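Local coordinates for protein dihydroxyacetone kinase (Citrobacter freundii, PDB 1UN8) that catalyses the ATP-dependent phosphorylation of dihydroxyacetone to dihydroxyacetone phosphate, working as a homodimer whose C-terminal eight-helix barrel binds ATP, at residues V51-G56 with L105-N110; G252-M257 with S279-R284; I285-G290 with P330-E335; Q463-G468 with T476-L481; G505-C510 with G530-G535. One frame throughout, in Å; residues are numbered along the deposited sequence.

Contact 1: V51-G56 with L105-N110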
# COMPACT_ATOMS: atom_id res chain seq x y z
N VAL A 51 6.57 23.58 -22.87
CA VAL A 51 5.61 24.13 -21.93
C VAL A 51 5.70 23.40 -20.60
O VAL A 51 5.80 22.18 -20.56
CB VAL A 51 4.17 24.01 -22.47
CG1 VAL A 51 3.17 24.34 -21.37
CG2 VAL A 51 3.98 24.96 -23.66
N ALA A 52 5.69 24.16 -19.52
CA ALA A 52 5.76 23.58 -18.19
C ALA A 52 4.37 23.13 -17.72
O ALA A 52 3.37 23.83 -17.92
CB ALA A 52 6.34 24.59 -17.21
N VAL A 53 4.30 21.95 -17.12
CA VAL A 53 3.05 21.43 -16.59
C VAL A 53 3.21 21.32 -15.07
O VAL A 53 3.82 20.36 -14.57
CB VAL A 53 2.73 20.03 -17.17
CG1 VAL A 53 1.39 19.52 -16.64
CG2 VAL A 53 2.71 20.08 -18.69
N ILE A 54 2.66 22.27 -14.33
CA ILE A 54 2.78 22.30 -12.86
C ILE A 54 1.51 21.77 -12.19
O ILE A 54 0.39 21.98 -12.68
CB ILE A 54 3.04 23.73 -12.34
CG1 ILE A 54 4.49 24.13 -12.60
CG2 ILE A 54 2.70 23.82 -10.86
CD1 ILE A 54 4.77 25.60 -12.34
N SER A 55 1.70 21.09 -11.06
CA SER A 55 0.57 20.59 -10.30
C SER A 55 0.87 20.68 -8.81
O SER A 55 1.81 21.36 -8.39
CB SER A 55 0.25 19.15 -10.68
OG SER A 55 -1.03 18.77 -10.19
N GLY A 56 0.08 19.97 -8.02
CA GLY A 56 0.29 19.99 -6.58
C GLY A 56 -1.01 20.06 -5.81
O GLY A 56 -2.06 19.59 -6.27
N LEU A 105 1.07 25.25 -17.87
CA LEU A 105 -0.30 24.82 -17.61
C LEU A 105 -0.40 24.35 -16.16
O LEU A 105 0.33 23.44 -15.74
CB LEU A 105 -0.67 23.67 -18.55
CG LEU A 105 -1.90 22.88 -18.11
CD1 LEU A 105 -3.10 23.82 -18.12
CD2 LEU A 105 -2.13 21.69 -19.04
N LEU A 106 -1.26 25.00 -15.38
CA LEU A 106 -1.46 24.58 -14.00
C LEU A 106 -2.60 23.55 -14.03
O LEU A 106 -3.67 23.81 -14.58
CB LEU A 106 -1.86 25.78 -13.13
CG LEU A 106 -0.92 26.98 -13.03
CD1 LEU A 106 -1.54 28.04 -12.13
CD2 LEU A 106 0.45 26.56 -12.52
N ILE A 107 -2.36 22.36 -13.48
CA ILE A 107 -3.40 21.34 -13.42
C ILE A 107 -3.84 21.29 -11.95
O ILE A 107 -3.08 20.87 -11.06
CB ILE A 107 -2.86 19.96 -13.84
CG1 ILE A 107 -2.27 20.05 -15.26
CG2 ILE A 107 -3.99 18.91 -13.76
CD1 ILE A 107 -2.90 19.13 -16.27
N VAL A 108 -5.07 21.73 -11.69
CA VAL A 108 -5.58 21.78 -10.32
C VAL A 108 -6.80 20.90 -10.02
O VAL A 108 -7.79 20.95 -10.74
CB VAL A 108 -5.92 23.23 -9.94
CG1 VAL A 108 -6.46 23.29 -8.52
CG2 VAL A 108 -4.68 24.08 -10.07
N LYS A 109 -6.71 20.12 -8.94
CA LYS A 109 -7.83 19.27 -8.52
C LYS A 109 -8.92 20.20 -8.00
O LYS A 109 -8.61 21.23 -7.39
CB LYS A 109 -7.37 18.27 -7.44
CG LYS A 109 -6.35 17.25 -7.95
CD LYS A 109 -6.09 16.11 -6.96
CE LYS A 109 -5.60 16.61 -5.60
NZ LYS A 109 -4.41 17.50 -5.69
N ASN A 110 -10.18 19.87 -8.24
CA ASN A 110 -11.28 20.73 -7.83
C ASN A 110 -11.50 20.91 -6.33
O ASN A 110 -12.26 20.17 -5.72
CB ASN A 110 -12.58 20.25 -8.48
CG ASN A 110 -13.57 21.38 -8.70
OD1 ASN A 110 -13.39 22.49 -8.20
ND2 ASN A 110 -14.64 21.10 -9.46
O HOH W 1 -4.55 20.39 -6.91
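Val-53 pairs with Leu-105 and Ile-54 with Leu-106 as two parallel bridges, the strand axes approaching to 4.8 Å at an angle of 25°. Three main-chain bonds define the register. Leu-105 N donates to Ala-52 O at 2.7 Å, Ile-54 N to Leu-105 O at 3.0 Å, and Ile-107 N to Ile-54 O at 2.9 Å. Ile-54 is thus held through both its N-H and its C=O. The next link comes from a side chain: with OG anti to the backbone N (chi1 -166°), the hydroxyl of Ser-55 gives its proton to Ile-107 O at 3.1 Å, the donor tilted 21° from the carbonyl plane.

Apolar contacts lie on both faces. Val-53 CG1 meets Ile-107 CG1 at 3.9 Å, the two branches crossing at a slant, on the face where Ile-107 also meets helix 155-167 and Leu-105 helix 172-184. On the other face Ile-54 and Leu-106 run side by side in the same direction, CD2 of Leu-106 reaching CB of Ile-54 at 3.8 Å, and helix 88-98 covers both.

At the C-terminal end a water takes over: it donates to Gly-56 O and accepts from both N and NZ of Lys-109. NZ, brought back by bends at chi3 and chi4, is also hydrogen-bonded to His-65. Lys-109 binds substrate, and strand 52-59 runs on into the substrate-binding residues Gly-58 and Ser-59, so this is the parallel part of a mixed alpha/beta sheet whose C-terminal strand ends and the loops after them contribute substrate-binding residues.

Contact 2: G252-M257 with S279-R284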
# COMPACT_ATOMS: atom_id res chain seq x y z
N GLY A 252 -17.37 2.55 -27.01
CA GLY A 252 -15.98 3.00 -27.03
C GLY A 252 -15.07 2.20 -26.11
O GLY A 252 -15.51 1.67 -25.08
N ARG A 253 -13.80 2.11 -26.49
CA ARG A 253 -12.82 1.38 -25.70
C ARG A 253 -12.46 2.19 -24.45
O ARG A 253 -12.63 3.41 -24.41
CB ARG A 253 -11.57 1.08 -26.53
CG ARG A 253 -11.86 0.31 -27.82
CD ARG A 253 -12.80 -0.85 -27.59
NE ARG A 253 -12.19 -1.92 -26.79
CZ ARG A 253 -12.84 -3.01 -26.39
NH1 ARG A 253 -14.12 -3.17 -26.71
NH2 ARG A 253 -12.22 -3.93 -25.66
N LEU A 254 -11.96 1.49 -23.43
CA LEU A 254 -11.62 2.10 -22.16
C LEU A 254 -10.34 1.61 -21.50
O LEU A 254 -9.94 0.46 -21.61
CB LEU A 254 -12.74 1.86 -21.13
CG LEU A 254 -14.18 2.26 -21.48
CD1 LEU A 254 -15.17 1.52 -20.60
CD2 LEU A 254 -14.37 3.76 -21.32
N ALA A 255 -9.73 2.54 -20.80
CA ALA A 255 -8.55 2.24 -20.00
C ALA A 255 -9.09 2.41 -18.56
O ALA A 255 -9.74 3.42 -18.28
CB ALA A 255 -7.40 3.21 -20.26
N VAL A 256 -8.83 1.48 -17.66
CA VAL A 256 -9.33 1.61 -16.29
C VAL A 256 -8.20 1.57 -15.27
O VAL A 256 -7.34 0.67 -15.31
CB VAL A 256 -10.35 0.49 -15.96
CG1 VAL A 256 -10.68 0.47 -14.48
CG2 VAL A 256 -11.61 0.68 -16.79
N MET A 257 -8.20 2.54 -14.37
CA MET A 257 -7.19 2.61 -13.34
C MET A 257 -7.74 2.19 -11.98
O MET A 257 -8.69 2.79 -11.46
CB MET A 257 -6.62 4.03 -13.26
CG MET A 257 -5.78 4.28 -12.03
SD MET A 257 -4.93 5.88 -12.07
CE MET A 257 -6.32 6.99 -12.29
N SER A 279 -16.86 -7.70 -14.43
CA SER A 279 -17.99 -6.78 -14.44
C SER A 279 -18.45 -6.50 -15.86
O SER A 279 -17.74 -6.78 -16.83
CB SER A 279 -17.62 -5.47 -13.74
OG SER A 279 -16.73 -4.69 -14.52
N PRO A 280 -19.67 -5.96 -16.01
CA PRO A 280 -20.20 -5.64 -17.34
C PRO A 280 -19.30 -4.66 -18.08
O PRO A 280 -19.47 -4.43 -19.28
CB PRO A 280 -21.56 -5.03 -17.02
CG PRO A 280 -21.94 -5.70 -15.74
CD PRO A 280 -20.66 -5.69 -14.96
N LEU A 281 -18.33 -4.10 -17.36
CA LEU A 281 -17.40 -3.13 -17.94
C LEU A 281 -16.28 -3.83 -18.70
O LEU A 281 -15.58 -3.24 -19.52
CB LEU A 281 -16.82 -2.29 -16.81
CG LEU A 281 -15.92 -1.11 -17.15
CD1 LEU A 281 -16.65 -0.15 -18.05
CD2 LEU A 281 -15.52 -0.43 -15.87
N HIS A 282 -16.14 -5.11 -18.40
CA HIS A 282 -15.13 -6.00 -18.96
C HIS A 282 -14.86 -5.97 -20.47
O HIS A 282 -13.72 -5.79 -20.89
CB HIS A 282 -15.47 -7.43 -18.49
CG HIS A 282 -15.04 -8.51 -19.42
ND1 HIS A 282 -13.72 -8.78 -19.71
CD2 HIS A 282 -15.76 -9.43 -20.11
CE1 HIS A 282 -13.64 -9.81 -20.53
NE2 HIS A 282 -14.87 -10.22 -20.79
N SER A 283 -15.91 -6.15 -21.27
CA SER A 283 -15.77 -6.20 -22.73
C SER A 283 -15.28 -4.93 -23.41
O SER A 283 -15.07 -4.93 -24.62
CB SER A 283 -17.10 -6.61 -23.36
OG SER A 283 -18.11 -5.66 -23.09
N ARG A 284 -15.08 -3.85 -22.67
CA ARG A 284 -14.64 -2.60 -23.28
C ARG A 284 -13.27 -2.17 -22.78
O ARG A 284 -12.78 -1.12 -23.18
CB ARG A 284 -15.65 -1.50 -22.99
CG ARG A 284 -17.05 -1.83 -23.48
CD ARG A 284 -18.06 -0.77 -23.05
NE ARG A 284 -17.67 0.56 -23.49
CZ ARG A 284 -18.30 1.67 -23.13
NH1 ARG A 284 -19.35 1.60 -22.34
NH2 ARG A 284 -17.86 2.85 -23.55
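Gly-252 and Arg-284 meet where a beta-alpha-beta unit closes: the first lies just ahead of strand 254-260, the second ends the 3-10 turn that leads into strand 285-292. The guanidinium of Arg-284 grips one carbonyl side-on, NE and NH2 lying 2.9 and 3.0 Å from Gly-252 O. That oxygen is 2° out of the guanidinium plane, both N-H groups converging in plane on one shared acceptor, and NH2 also donates to Pro-249 O.

Arg-253, its chain bent at chi2 and chi3, brings NH1 to 2.9 Å from Ser-283 O, on a lone pair in the carbonyl plane, but the oxygen is tilted 24° from this guanidinium, unlike the flat grip of Arg-284; a weak bond from NH2 joins it. Arg-284 CA sits 3.3 Å above the same group, while NE forms a salt bridge with Asp-286.

The main chains are tied directly by Leu-254 N to Arg-284 O at 2.7 Å. The two parallel strands are neighbours in the sheet and helix 266-277 makes the crossover, so these bonds fasten the returning chain to the start of the first strand.

Farther in, the contact turns apolar. Leu-254 CD1 lies over one face of the Arg-284 guanidinium and meets Leu-281 CD1 at 3.4 Å, the two leucines crossing at about a right angle. Leu-281 CD2 approaches Val-256 CG2 at 4.2 Å, and the same leucine rests on helix 233-247.

Contact 3: I285-G290 with P330-E335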
# COMPACT_ATOMS: atom_id res chain seq x y z
N ILE A 285 -12.67 -2.97 -21.91
CA ILE A 285 -11.36 -2.66 -21.35
C ILE A 285 -10.21 -3.13 -22.22
O ILE A 285 -10.14 -4.31 -22.57
CB ILE A 285 -11.16 -3.33 -19.98
CG1 ILE A 285 -12.40 -3.13 -19.10
CG2 ILE A 285 -9.93 -2.73 -19.30
CD1 ILE A 285 -12.27 -2.15 -18.02
N ASP A 286 -9.29 -2.23 -22.54
CA ASP A 286 -8.13 -2.60 -23.35
C ASP A 286 -6.87 -2.42 -22.53
O ASP A 286 -5.80 -2.90 -22.90
CB ASP A 286 -8.01 -1.76 -24.63
CG ASP A 286 -9.10 -2.08 -25.64
OD1 ASP A 286 -9.51 -3.26 -25.72
OD2 ASP A 286 -9.54 -1.16 -26.37
N TRP A 287 -7.01 -1.71 -21.41
CA TRP A 287 -5.87 -1.49 -20.53
C TRP A 287 -6.24 -1.34 -19.06
O TRP A 287 -7.29 -0.80 -18.73
CB TRP A 287 -5.08 -0.25 -20.96
CG TRP A 287 -4.63 -0.24 -22.40
CD1 TRP A 287 -5.27 0.36 -23.45
CD2 TRP A 287 -3.46 -0.86 -22.94
NE1 TRP A 287 -4.57 0.14 -24.61
CE2 TRP A 287 -3.45 -0.61 -24.32
CE3 TRP A 287 -2.42 -1.62 -22.38
CZ2 TRP A 287 -2.45 -1.08 -25.17
CZ3 TRP A 287 -1.42 -2.09 -23.22
CH2 TRP A 287 -1.44 -1.82 -24.60
N LEU A 288 -5.37 -1.84 -18.19
CA LEU A 288 -5.53 -1.71 -16.75
C LEU A 288 -4.34 -0.91 -16.25
O LEU A 288 -3.21 -1.11 -16.69
CB LEU A 288 -5.53 -3.06 -16.04
CG LEU A 288 -6.78 -3.92 -16.10
CD1 LEU A 288 -6.57 -5.13 -15.21
CD2 LEU A 288 -7.99 -3.13 -15.62
N ILE A 289 -4.60 0.04 -15.36
CA ILE A 289 -3.54 0.83 -14.76
C ILE A 289 -3.70 0.50 -13.27
O ILE A 289 -4.66 0.93 -12.62
CB ILE A 289 -3.72 2.36 -14.99
CG1 ILE A 289 -3.77 2.70 -16.48
CG2 ILE A 289 -2.56 3.10 -14.38
CD1 ILE A 289 -5.04 2.28 -17.17
N GLY A 290 -2.77 -0.29 -12.75
CA GLY A 290 -2.83 -0.70 -11.36
C GLY A 290 -3.31 -2.14 -11.34
O GLY A 290 -3.31 -2.77 -12.39
N PRO A 330 0.61 0.71 -18.25
CA PRO A 330 -0.69 0.08 -18.51
C PRO A 330 -0.53 -1.34 -19.04
O PRO A 330 0.40 -1.63 -19.79
CB PRO A 330 -1.32 1.01 -19.53
CG PRO A 330 -0.75 2.35 -19.16
CD PRO A 330 0.70 2.02 -18.93
N VAL A 331 -1.44 -2.23 -18.66
CA VAL A 331 -1.36 -3.61 -19.09
C VAL A 331 -2.73 -4.13 -19.50
O VAL A 331 -3.73 -3.87 -18.85
CB VAL A 331 -0.81 -4.52 -17.96
CG1 VAL A 331 -0.79 -5.98 -18.42
CG2 VAL A 331 0.59 -4.05 -17.55
N PRO A 332 -2.80 -4.87 -20.61
CA PRO A 332 -4.09 -5.40 -21.04
C PRO A 332 -4.52 -6.46 -20.04
O PRO A 332 -3.69 -7.27 -19.62
CB PRO A 332 -3.76 -6.03 -22.40
CG PRO A 332 -2.55 -5.29 -22.85
CD PRO A 332 -1.75 -5.15 -21.60
N PRO A 333 -5.79 -6.47 -19.62
CA PRO A 333 -6.17 -7.51 -18.66
C PRO A 333 -5.88 -8.86 -19.28
O PRO A 333 -6.45 -9.21 -20.30
CB PRO A 333 -7.67 -7.26 -18.47
CG PRO A 333 -8.08 -6.70 -19.79
CD PRO A 333 -6.97 -5.72 -20.09
N ARG A 334 -4.98 -9.62 -18.66
CA ARG A 334 -4.62 -10.93 -19.18
C ARG A 334 -5.71 -11.93 -18.89
O ARG A 334 -6.46 -11.76 -17.93
CB ARG A 334 -3.33 -11.43 -18.54
CG ARG A 334 -2.26 -10.38 -18.36
CD ARG A 334 -1.82 -9.81 -19.67
NE ARG A 334 -0.56 -9.11 -19.51
CZ ARG A 334 0.11 -8.54 -20.51
NH1 ARG A 334 -0.38 -8.59 -21.75
NH2 ARG A 334 1.26 -7.93 -20.27
N GLU A 335 -5.82 -12.97 -19.72
CA GLU A 335 -6.82 -14.00 -19.45
C GLU A 335 -6.13 -15.00 -18.53
O GLU A 335 -4.90 -15.11 -18.50
CB GLU A 335 -7.30 -14.67 -20.74
CG GLU A 335 -6.39 -15.75 -21.29
CD GLU A 335 -6.98 -16.47 -22.49
OE1 GLU A 335 -7.23 -15.80 -23.52
OE2 GLU A 335 -7.20 -17.70 -22.40
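Leu-288 and Val-331 form an antiparallel hydrogen-bonded pair, a single bridge in which each residue satisfies both main-chain groups of the other. Leu-288 N donates to Val-331 O at 2.7 Å, the donor tilted 35° from the carbonyl plane; Val-331 N returns a bond to Leu-288 O at 2.9 Å, in the plane and straighter (N-H...O 164°). Pro-333, two residues on, has no N-H to offer, and the pairing stays a single bridge. CA-H...O contacts flank it, from Pro-330 CA to Leu-288 O at 3.3 Å and from Pro-332 CA to Asp-286 O at 3.6 Å. The Asp-286 carboxylate is engaged by Arg-253 of the neighbouring strand.

The proline rings supply the apolar part. Pro-332 CG lies 3.4 Å from Trp-287 CZ3, ring and indole side by side, while Pro-333 CB meets Leu-288 CD1 at 4.0 Å. The indole NE1 donates to Glu-315 of helix 314-319.

Strand 285-292 is outermost in its sheet within this chain. Its other side bonds to strand 254-260, helix 314-319 touches Trp-287 and Pro-330, and the second subunit packs against the contact, its Ile-22 on Leu-288 and Pro-333 and its Ser-24 O accepting from Arg-334 NE.

Contact 4: Q463-G468 with T476-L481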
# COMPACT_ATOMS: atom_id res chain seq x y z
N GLN A 463 15.31 -36.92 9.74
CA GLN A 463 14.42 -36.12 8.91
C GLN A 463 13.32 -35.50 9.78
O GLN A 463 12.92 -34.36 9.58
CB GLN A 463 13.82 -36.98 7.80
CG GLN A 463 14.87 -37.43 6.79
CD GLN A 463 15.67 -36.26 6.25
OE1 GLN A 463 16.80 -36.02 6.68
NE2 GLN A 463 15.10 -35.54 5.28
N MET A 464 12.85 -36.26 10.75
CA MET A 464 11.81 -35.76 11.63
C MET A 464 12.36 -34.52 12.36
O MET A 464 11.66 -33.53 12.56
CB MET A 464 11.40 -36.85 12.61
CG MET A 464 10.24 -36.48 13.50
SD MET A 464 9.39 -37.96 14.09
CE MET A 464 10.67 -38.70 15.08
N LYS A 465 13.64 -34.57 12.73
CA LYS A 465 14.26 -33.45 13.44
C LYS A 465 14.47 -32.24 12.55
O LYS A 465 14.26 -31.11 12.97
CB LYS A 465 15.60 -33.88 14.05
CG LYS A 465 15.47 -34.95 15.12
CD LYS A 465 16.82 -35.50 15.56
CE LYS A 465 17.67 -34.42 16.20
NZ LYS A 465 18.91 -35.00 16.79
N PHE A 466 14.89 -32.48 11.31
CA PHE A 466 15.14 -31.39 10.38
C PHE A 466 13.89 -30.54 10.14
O PHE A 466 13.93 -29.32 10.24
CB PHE A 466 15.64 -31.94 9.05
CG PHE A 466 15.95 -30.86 8.05
CD1 PHE A 466 17.16 -30.17 8.12
CD2 PHE A 466 15.00 -30.48 7.10
CE1 PHE A 466 17.42 -29.10 7.26
CE2 PHE A 466 15.25 -29.42 6.23
CZ PHE A 466 16.47 -28.73 6.31
N TYR A 467 12.79 -31.20 9.80
CA TYR A 467 11.54 -30.50 9.52
C TYR A 467 10.83 -30.09 10.80
O TYR A 467 10.34 -28.96 10.91
CB TYR A 467 10.62 -31.40 8.69
CG TYR A 467 11.20 -31.85 7.37
CD1 TYR A 467 11.15 -33.18 6.98
CD2 TYR A 467 11.81 -30.93 6.51
CE1 TYR A 467 11.70 -33.60 5.77
CE2 TYR A 467 12.36 -31.34 5.30
CZ TYR A 467 12.30 -32.67 4.94
OH TYR A 467 12.86 -33.09 3.75
N GLY A 468 10.79 -30.99 11.77
CA GLY A 468 10.12 -30.70 13.03
C GLY A 468 10.81 -29.63 13.85
O GLY A 468 10.16 -28.94 14.63
N THR A 476 9.85 -33.96 23.42
CA THR A 476 9.00 -34.63 22.44
C THR A 476 9.47 -36.08 22.38
O THR A 476 10.49 -36.43 22.97
CB THR A 476 9.12 -34.02 21.04
OG1 THR A 476 10.34 -34.47 20.42
CG2 THR A 476 9.12 -32.50 21.12
N MET A 477 8.74 -36.91 21.64
CA MET A 477 9.11 -38.31 21.52
C MET A 477 10.60 -38.49 21.18
O MET A 477 11.19 -39.53 21.47
CB MET A 477 8.24 -38.98 20.47
CG MET A 477 8.44 -38.45 19.08
SD MET A 477 7.24 -39.22 18.00
CE MET A 477 8.08 -40.75 17.64
N ILE A 478 11.19 -37.48 20.57
CA ILE A 478 12.60 -37.54 20.20
C ILE A 478 13.46 -37.88 21.41
O ILE A 478 14.42 -38.65 21.30
CB ILE A 478 13.08 -36.18 19.62
CG1 ILE A 478 12.23 -35.80 18.40
CG2 ILE A 478 14.55 -36.26 19.24
CD1 ILE A 478 12.29 -36.78 17.26
N ASP A 479 13.12 -37.31 22.56
CA ASP A 479 13.88 -37.54 23.79
C ASP A 479 14.02 -39.00 24.20
O ASP A 479 14.93 -39.35 24.95
CB ASP A 479 13.28 -36.74 24.94
CG ASP A 479 13.11 -35.29 24.59
OD1 ASP A 479 14.14 -34.62 24.37
OD2 ASP A 479 11.97 -34.81 24.53
N ALA A 480 13.12 -39.84 23.72
CA ALA A 480 13.17 -41.26 24.04
C ALA A 480 13.61 -42.04 22.80
O ALA A 480 14.33 -43.03 22.91
CB ALA A 480 11.79 -41.74 24.51
N LEU A 481 13.19 -41.58 21.62
CA LEU A 481 13.52 -42.26 20.37
C LEU A 481 15.01 -42.27 20.05
O LEU A 481 15.58 -43.32 19.79
CB LEU A 481 12.77 -41.61 19.20
CG LEU A 481 12.15 -42.52 18.13
CD1 LEU A 481 12.27 -41.82 16.79
CD2 LEU A 481 12.81 -43.87 18.08
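Met-464 carries nearly the whole contact on a single methyl group: its CE meets Ile-478, Leu-481 and Met-477, and no hydrogen bond crosses between the segments. They belong to helices 453-468 and 478-490, consecutive members of the eight-helix barrel that binds ATP and encloses a phospholipid.

The nearest CA atoms, of Lys-465 and Ile-478, are 8.1 Å apart, so only side chains span the gap. Met-464 leaves its helix with CG anti to the backbone N (chi1 -175°), and the bend at chi3 sets CE 3.3 Å from Ile-478 CD1, the two chains sliding past each other in opposite directions. Leu-481 CD1 adds a contact to CE at 3.9 Å, crossing at a slant, and Met-477 CE one at 4.2 Å. Lys-465 CG touches Ile-478 CD1 from the next position, while its NZ bonds to Gln-482.

Around this cluster, Leu-435 of helix 430-448 packs on Met-464, and Met-477 lies near the bound lipid and next to Gly-535. Gly-468, Thr-476 and Met-477 all bind ATP, which places the packed methyls probably close to the nucleotide site. On the outer side of the first helix, Gln-463 NE2 and Tyr-467 OH bond to Glu-123 of the second subunit.

At the start of helix 478-490 the geometry of Thr-476 and Asp-479 fits a capping box, though one of its bonds is weak and the atom positions are less sure. In the first turn Met-477 O accepts from both Ala-480 N, at 3.0 Å, and Leu-481 N, at 2.9 Å.

Contact 5: G505-C510 with G530-G535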
# COMPACT_ATOMS: atom_id res chain seq x y z
N GLY A 505 15.32 -41.23 28.72
CA GLY A 505 14.95 -40.03 27.99
C GLY A 505 13.55 -39.57 28.32
O GLY A 505 13.30 -38.38 28.45
N ALA A 506 12.61 -40.51 28.44
CA ALA A 506 11.24 -40.14 28.77
C ALA A 506 11.24 -39.52 30.16
O ALA A 506 10.55 -38.53 30.41
CB ALA A 506 10.35 -41.36 28.75
N GLU A 507 12.03 -40.10 31.05
CA GLU A 507 12.13 -39.60 32.41
C GLU A 507 12.68 -38.18 32.41
O GLU A 507 12.22 -37.35 33.19
CB GLU A 507 13.01 -40.54 33.25
CG GLU A 507 12.25 -41.81 33.68
CD GLU A 507 13.16 -42.94 34.13
OE1 GLU A 507 12.63 -43.93 34.68
OE2 GLU A 507 14.39 -42.84 33.93
N ARG A 508 13.64 -37.89 31.54
CA ARG A 508 14.20 -36.54 31.48
C ARG A 508 13.12 -35.50 31.16
O ARG A 508 13.19 -34.37 31.64
CB ARG A 508 15.34 -36.46 30.45
CG ARG A 508 16.66 -37.06 30.95
CD ARG A 508 17.81 -36.82 30.00
NE ARG A 508 17.81 -37.71 28.84
CZ ARG A 508 18.35 -38.92 28.81
NH1 ARG A 508 18.97 -39.41 29.88
NH2 ARG A 508 18.29 -39.65 27.71
N THR A 509 12.11 -35.88 30.38
CA THR A 509 11.05 -34.93 30.02
C THR A 509 10.17 -34.58 31.21
O THR A 509 9.46 -33.58 31.18
CB THR A 509 10.14 -35.45 28.86
OG1 THR A 509 9.22 -36.43 29.35
CG2 THR A 509 10.97 -36.04 27.76
N CYS A 510 10.21 -35.39 32.25
CA CYS A 510 9.41 -35.10 33.43
C CYS A 510 10.05 -33.98 34.22
O CYS A 510 9.36 -33.22 34.90
CB CYS A 510 9.30 -36.31 34.34
SG CYS A 510 8.15 -37.55 33.75
N GLY A 530 3.40 -37.27 36.08
CA GLY A 530 2.28 -36.66 35.39
C GLY A 530 2.74 -35.53 34.48
O GLY A 530 1.93 -34.92 33.77
N ASN A 531 4.04 -35.25 34.50
CA ASN A 531 4.63 -34.21 33.67
C ASN A 531 5.40 -34.84 32.52
O ASN A 531 6.20 -34.16 31.85
CB ASN A 531 5.61 -33.36 34.49
CG ASN A 531 4.92 -32.48 35.53
OD1 ASN A 531 3.96 -31.76 35.22
ND2 ASN A 531 5.41 -32.52 36.76
N MET A 532 5.17 -36.13 32.28
CA MET A 532 5.88 -36.82 31.21
C MET A 532 5.25 -36.53 29.86
O MET A 532 4.02 -36.50 29.73
CB MET A 532 5.88 -38.34 31.44
CG MET A 532 6.81 -39.10 30.50
SD MET A 532 6.97 -40.84 30.91
CE MET A 532 8.39 -40.82 31.99
N ASP A 533 6.10 -36.29 28.86
CA ASP A 533 5.60 -36.02 27.52
C ASP A 533 5.00 -37.31 26.96
O ASP A 533 5.61 -38.37 27.04
CB ASP A 533 6.73 -35.56 26.61
CG ASP A 533 6.31 -35.47 25.16
OD1 ASP A 533 5.38 -34.68 24.87
OD2 ASP A 533 6.89 -36.19 24.32
N PRO A 534 3.79 -37.23 26.40
CA PRO A 534 3.12 -38.42 25.84
C PRO A 534 3.95 -39.10 24.75
O PRO A 534 4.08 -40.33 24.72
CB PRO A 534 1.81 -37.85 25.29
CG PRO A 534 1.57 -36.67 26.18
CD PRO A 534 2.93 -36.05 26.27
N GLY A 535 4.52 -38.29 23.86
CA GLY A 535 5.33 -38.84 22.79
C GLY A 535 6.42 -39.75 23.32
O GLY A 535 6.50 -40.92 22.94
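Thr-509 and Asp-533 share the one hydrogen bond of this contact: Asp-533 N donates to Thr-509 OG1 at 3.2 Å, almost perfectly straight at 176°. The hydroxyl stands between the backbone N and the carbonyl carbon of its own residue (chi1 77°), from where it also gives its proton to Ala-506 O, 2.7 Å away in the carbonyl plane. One oxygen therefore accepts from one segment and donates within the other.

Met-532 packs alongside. Its CG is anti to the backbone N, and the chain, bent at chi3, brings CE to 3.5 Å from Ala-506 O and 3.8 Å from Ala-506 CB. At the other end of the same side chain, Met-532 CB lies 3.3 Å from Cys-510 SG, where the backbones come nearest, with 4.5 Å between the CA atoms of these two residues.

In the next shell, Thr-509 O and Asn-531 O are only 3.4 Å apart. Arg-475 may ease the approach of these two acceptors, NE bonding to Thr-509 O and NH2 weakly to Asn-531 O. Asp-533 is the N-cap of helix 534-547, its OD2 accepting from Ala-536 N, while Pro-534 packs on helix 373-381.

Asp-533, Pro-534 and Gly-535 bind ATP. With its N-H held by the threonine hydroxyl and its carboxylate turned to the helix start, Asp-533 is fixed at both backbone and side chain, consistent with the end of helix 495-511 helping to position this ATP-binding corner.

Overall arrangement
Contacts 1, 2 and 3 lie in the part of the chain built on the two sheets, contacts 4 and 5 in the helical barrel; the centres of contacts 1 and 5 are about 74 Å apart. Contact 1 is fully buried in one sheet and held mostly by main-chain bonds. Contacts 2 and 3 share neighbouring strands of the other sheet, are partly buried, and touch through the Arg-253–Asp-286 salt bridge; there arginine-to-carbonyl bonds and proline packing join loops to the paired strands. In the barrel, contact 4 is buried and purely apolar across its segments, whereas contact 5 adds a hydroxyl bond. Both contribute ATP-binding residues, with Asp-533 OD2 against Thr-476. Contacts 3 and 4 each touch the second subunit.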